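Local coordinates for protein tyrosine phosphatase-like protein (Leishmania major, PDB 3S4O) that removes phosphate from phosphotyrosine in proteins and may act as a virulence factor that supports survival of the parasite inside host macrophages, at residues 57-61 against 62-66; 34-37 against 38-42. One frame throughout, in Å; residues are numbered along the deposited sequence.

Contact 1 (57-61 against 62-66)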
loop_
_atom_site.group_PDB
_atom_site.type_symbol
_atom_site.label_atom_id
_atom_site.label_comp_id
_atom_site.label_asym_id
_atom_site.label_seq_id
_atom_site.Cartn_x
_atom_site.Cartn_y
_atom_site.Cartn_z
ATOM N N PRO A 57 -14.868 0.602 -7.357
ATOM C CA PRO A 57 -14.306 0.966 -8.672
ATOM C C PRO A 57 -14.831 2.303 -9.173
ATOM O O PRO A 57 -16.028 2.567 -9.106
ATOM C CB PRO A 57 -14.777 -0.160 -9.600
ATOM C CG PRO A 57 -15.540 -1.123 -8.740
ATOM C CD PRO A 57 -15.932 -0.405 -7.505
ATOM N N THR A 58 -13.909 3.139 -9.623
ATOM C CA THR A 58 -14.217 4.419 -10.242
ATOM C C THR A 58 -13.678 4.447 -11.681
ATOM O O THR A 58 -13.781 5.466 -12.379
ATOM C CB THR A 58 -13.626 5.565 -9.386
ATOM O OG1 THR A 58 -14.561 5.907 -8.355
ATOM C CG2 THR A 58 -13.315 6.805 -10.220
ATOM N N TYR A 59 -13.149 3.306 -12.125
ATOM C CA TYR A 59 -12.534 3.186 -13.449
ATOM C C TYR A 59 -12.240 1.736 -13.837
ATOM O O TYR A 59 -12.338 0.818 -13.020
ATOM C CB TYR A 59 -11.233 4.002 -13.508
ATOM C CG TYR A 59 -10.121 3.421 -12.677
ATOM C CD1 TYR A 59 -10.001 3.730 -11.324
ATOM C CD2 TYR A 59 -9.196 2.552 -13.237
ATOM C CE1 TYR A 59 -8.982 3.186 -10.556
ATOM C CE2 TYR A 59 -8.165 2.005 -12.479
ATOM C CZ TYR A 59 -8.067 2.326 -11.142
ATOM O OH TYR A 59 -7.045 1.785 -10.396
ATOM N N ASP A 60 -11.818 1.557 -15.083
ATOM C CA ASP A 60 -11.606 0.231 -15.659
ATOM C C ASP A 60 -10.178 -0.259 -15.435
ATOM O O ASP A 60 -9.228 0.207 -16.074
ATOM C CB ASP A 60 -11.933 0.234 -17.154
ATOM C CG ASP A 60 -12.185 -1.157 -17.700
ATOM O OD1 ASP A 60 -11.810 -2.151 -17.029
ATOM O OD2 ASP A 60 -12.752 -1.256 -18.815
ATOM N N ALA A 61 -10.048 -1.244 -14.551
ATOM C CA ALA A 61 -8.745 -1.775 -14.140
ATOM C C ALA A 61 -7.995 -2.497 -15.276
ATOM O O ALA A 61 -6.775 -2.609 -15.245
ATOM C CB ALA A 61 -8.910 -2.694 -12.933
ATOM N N THR A 62 -8.729 -2.967 -16.279
ATOM C CA THR A 62 -8.134 -3.729 -17.386
ATOM C C THR A 62 -7.116 -2.903 -18.180
ATOM O O THR A 62 -6.148 -3.448 -18.707
ATOM C CB THR A 62 -9.205 -4.266 -18.353
ATOM O OG1 THR A 62 -10.043 -3.187 -18.795
ATOM C CG2 THR A 62 -10.058 -5.338 -17.663
ATOM N N LEU A 63 -7.337 -1.590 -18.246
ATOM C CA LEU A 63 -6.379 -0.689 -18.915
ATOM C C LEU A 63 -5.052 -0.610 -18.192
ATOM O O LEU A 63 -4.054 -0.250 -18.794
ATOM C CB LEU A 63 -6.904 0.741 -19.048
ATOM C CG LEU A 63 -5.969 1.749 -19.775
ATOM C CD1 LEU A 63 -5.236 1.167 -21.014
ATOM C CD2 LEU A 63 -6.717 3.021 -20.176
ATOM N N VAL A 64 -5.062 -0.878 -16.892
ATOM C CA VAL A 64 -3.852 -0.824 -16.078
ATOM C C VAL A 64 -3.136 -2.162 -16.151
ATOM O O VAL A 64 -1.910 -2.217 -16.237
ATOM C CB VAL A 64 -4.167 -0.467 -14.596
ATOM C CG1 VAL A 64 -2.887 -0.473 -13.755
ATOM C CG2 VAL A 64 -4.853 0.884 -14.487
ATOM N N LYS A 65 -3.914 -3.239 -16.124
ATOM C CA LYS A 65 -3.383 -4.599 -16.203
ATOM C C LYS A 65 -2.610 -4.820 -17.489
ATOM O O LYS A 65 -1.627 -5.556 -17.516
ATOM C CB LYS A 65 -4.506 -5.633 -16.109
ATOM C CG LYS A 65 -5.031 -5.872 -14.692
ATOM C CD LYS A 65 -5.959 -7.109 -14.670
ATOM C CE LYS A 65 -7.417 -6.811 -14.371
ATOM N NZ LYS A 65 -7.743 -5.453 -13.851
ATOM N N SER A 66 -3.054 -4.164 -18.554
ATOM C CA SER A 66 -2.499 -4.394 -19.877
ATOM C C SER A 66 -1.171 -3.670 -20.054
ATOM O O SER A 66 -0.500 -3.836 -21.060
ATOM C CB SER A 66 -3.501 -3.965 -20.958
ATOM O OG SER A 66 -3.510 -2.561 -21.125
#
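Asp60 OD1 takes two hydrogen bonds from Thr62, one from the hydroxyl and one from the backbone. Thr62 OG1 donates over 2.7 Å to Asp60 OD1, and Thr62 N reaches Asp60 OD1 at 3.3 Å. Both donors lie on one face of the carboxylate, well above its plane, the hydroxyl 60° out of it. Two torsions bring the groups together: Asp60 CG stands opposite its own backbone N (chi1 -161°), which swings the carboxylate forward over the turn, while Thr62 OG1 sits between its backbone N and carbonyl carbon (chi1 54°), leaving hydroxyl and amide pointing at the same acceptor. The backbone adds a weak bond from Leu63 N to Asp60 O.

One residue on, Ala61 O is also shared. Val64 N donates to Ala61 O at 2.9 Å and Lys65 N to Ala61 O at 3.1 Å, so this oxygen accepts both an i+3 and an i+4 bond in the first turn. Val64 CG2 meets Tyr59 CE2 obliquely at 4.0 Å, the two side chains crossing at about a right angle. The tyrosine also has partners outside: its OH is hydrogen-bonded to His115 NE2, and Arg53 makes a cation-pi contact with the ring. Val64 also packs on Val71 of strand 70-73. Asp60 thus forms an Asx turn with a capping bond at the N-terminus of the short helix 62-65, which is the helix of a beta-alpha-beta connection between the adjacent parallel strands 48-53 and 70-73 of the phosphatase sheet.

Contact 2 (34-37 against 38-42)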
loop_
_atom_site.group_PDB
_atom_site.type_symbol
_atom_site.label_atom_id
_atom_site.label_comp_id
_atom_site.label_asym_id
_atom_site.label_seq_id
_atom_site.Cartn_x
_atom_site.Cartn_y
_atom_site.Cartn_z
ATOM N N SER A 34 -10.484 10.172 -17.391
ATOM C CA SER A 34 -9.896 10.989 -18.460
ATOM C C SER A 34 -8.379 11.163 -18.337
ATOM O O SER A 34 -7.696 11.393 -19.336
ATOM C CB SER A 34 -10.557 12.369 -18.507
ATOM O OG SER A 34 -10.367 13.054 -17.286
ATOM N N ASN A 35 -7.861 11.066 -17.120
ATOM C CA ASN A 35 -6.420 11.211 -16.883
ATOM C C ASN A 35 -5.714 9.853 -16.716
ATOM O O ASN A 35 -4.527 9.803 -16.390
ATOM C CB ASN A 35 -6.172 12.111 -15.650
ATOM C CG ASN A 35 -4.691 12.489 -15.449
ATOM O OD1 ASN A 35 -4.009 11.956 -14.554
ATOM N ND2 ASN A 35 -4.200 13.430 -16.264
ATOM N N LEU A 36 -6.447 8.764 -16.950
ATOM C CA LEU A 36 -5.948 7.413 -16.661
ATOM C C LEU A 36 -4.645 7.027 -17.394
ATOM O O LEU A 36 -3.784 6.397 -16.799
ATOM C CB LEU A 36 -7.032 6.351 -16.894
ATOM C CG LEU A 36 -6.695 4.950 -16.359
ATOM C CD1 LEU A 36 -6.382 4.959 -14.875
ATOM C CD2 LEU A 36 -7.856 3.996 -16.650
ATOM N N PRO A 37 -4.498 7.391 -18.665
ATOM C CA PRO A 37 -3.251 7.093 -19.378
ATOM C C PRO A 37 -2.034 7.805 -18.784
ATOM O O PRO A 37 -0.972 7.196 -18.639
ATOM C CB PRO A 37 -3.524 7.616 -20.786
ATOM C CG PRO A 37 -4.987 7.530 -20.936
ATOM C CD PRO A 37 -5.541 7.866 -19.590
ATOM N N THR A 38 -2.198 9.085 -18.455
ATOM C CA THR A 38 -1.140 9.855 -17.783
ATOM C C THR A 38 -0.780 9.222 -16.444
ATOM O O THR A 38 0.390 9.110 -16.076
ATOM C CB THR A 38 -1.568 11.308 -17.510
ATOM O OG1 THR A 38 -1.937 11.930 -18.745
ATOM C CG2 THR A 38 -0.427 12.100 -16.868
ATOM N N TYR A 39 -1.816 8.813 -15.729
ATOM C CA TYR A 39 -1.690 8.204 -14.415
ATOM C C TYR A 39 -0.914 6.885 -14.487
ATOM O O TYR A 39 -0.004 6.636 -13.704
ATOM C CB TYR A 39 -3.094 7.972 -13.864
ATOM C CG TYR A 39 -3.174 7.491 -12.434
ATOM C CD1 TYR A 39 -3.118 6.140 -12.140
ATOM C CD2 TYR A 39 -3.370 8.385 -11.386
ATOM C CE1 TYR A 39 -3.228 5.679 -10.848
ATOM C CE2 TYR A 39 -3.481 7.939 -10.082
ATOM C CZ TYR A 39 -3.405 6.581 -9.820
ATOM O OH TYR A 39 -3.498 6.098 -8.537
ATOM N N ILE A 40 -1.280 6.047 -15.447
ATOM C CA ILE A 40 -0.576 4.787 -15.656
ATOM C C ILE A 40 0.903 5.031 -15.972
ATOM O O ILE A 40 1.777 4.334 -15.456
ATOM C CB ILE A 40 -1.170 3.974 -16.797
ATOM C CG1 ILE A 40 -2.501 3.359 -16.385
ATOM C CG2 ILE A 40 -0.190 2.871 -17.201
ATOM C CD1 ILE A 40 -3.403 3.071 -17.563
ATOM N N LYS A 41 1.171 6.017 -16.826
ATOM C CA LYS A 41 2.554 6.394 -17.158
ATOM C C LYS A 41 3.330 6.752 -15.891
ATOM O O LYS A 41 4.472 6.333 -15.709
ATOM C CB LYS A 41 2.598 7.570 -18.143
ATOM C CG LYS A 41 3.025 7.165 -19.551
ATOM C CD LYS A 41 3.448 8.354 -20.412
ATOM C CE LYS A 41 3.792 7.897 -21.840
ATOM N NZ LYS A 41 3.632 8.981 -22.861
ATOM N N GLU A 42 2.688 7.526 -15.022
ATOM C CA GLU A 42 3.322 7.992 -13.784
ATOM C C GLU A 42 3.567 6.831 -12.810
ATOM O O GLU A 42 4.525 6.849 -12.046
ATOM C CB GLU A 42 2.495 9.108 -13.110
ATOM C CG GLU A 42 2.593 10.507 -13.787
ATOM C CD GLU A 42 4.033 10.969 -14.051
ATOM O OE1 GLU A 42 4.677 11.496 -13.117
ATOM O OE2 GLU A 42 4.521 10.803 -15.196
HETATM O O HOH W 1 -4.331 11.094 -19.868
#
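Asn35 meets Thr38 one turn further along, its ND2 lying 3.6 Å from Thr38 CB in a van der Waals contact. With Asn35 CG opposite the backbone N (chi1 -171°), the amide reaches Thr38 CB and crosses the threonine side chain at a slant. Although the residue occupies the N-cap position, its side chain makes no capping bond. The backbone does engage: Asn35 O receives Tyr39 N at 3.0 Å. A water beside this first turn is hydrogen-bonded to Thr38 OG1 at 2.8 Å and bonds weakly to the carbonyl oxygen of Ser34.

Leu36 turns its branched end to the buried side. Leu36 CG packs 4.0 Å from Ile40 CD1, the methyl that also lies over the leucine carbonyl, and Leu36 CD1 approaches Tyr39 CD1 obliquely at 4.4 Å. Leu36 O accepts from Ile40 N at 2.9 Å. Tyr39 carries its ring away from this turn, and its hydroxyl bonds the carbonyl oxygen of Asp29.

Pro37 lacks an N-H to donate, which its place in the first turn makes harmless. Pro37 O accepts from Lys41 N at 3.0 Å. Together these residues form an amphipathic helix start: Leu36, Tyr39 and Ile40 are buried, with Leu36 and Ile40 packing on helix 62-65, while Pro37, Thr38 and Lys41 are exposed. Helix 36-44 lies in the phosphatase fold's connection from strand 21-28 to the parallel strand 48-53.

How the contacts relate
Contact 2 closes before contact 1 opens, and strand 48-53 runs between them in the sequence. Both are starts of helices, part buried and part open, and their apolar sides face each other: Leu63 CD2 lies 3.8 Å from Leu36 CD2, and Val64 CG2 is 3.9 Å from Ile40 CG1. Tyr59 also packs on Leu36, so the loop before helix 62-65 joins this packing. The polar chemistry differs. In contact 1 a carboxylate caps the helix start directly, whereas in contact 2 the N-cap side chain makes no capping bond and a water joins the exposed polar groups. The side chains of Tyr59 and Tyr39 are each about 10 Å from that of Cys116, the predicted phosphocysteine nucleophile.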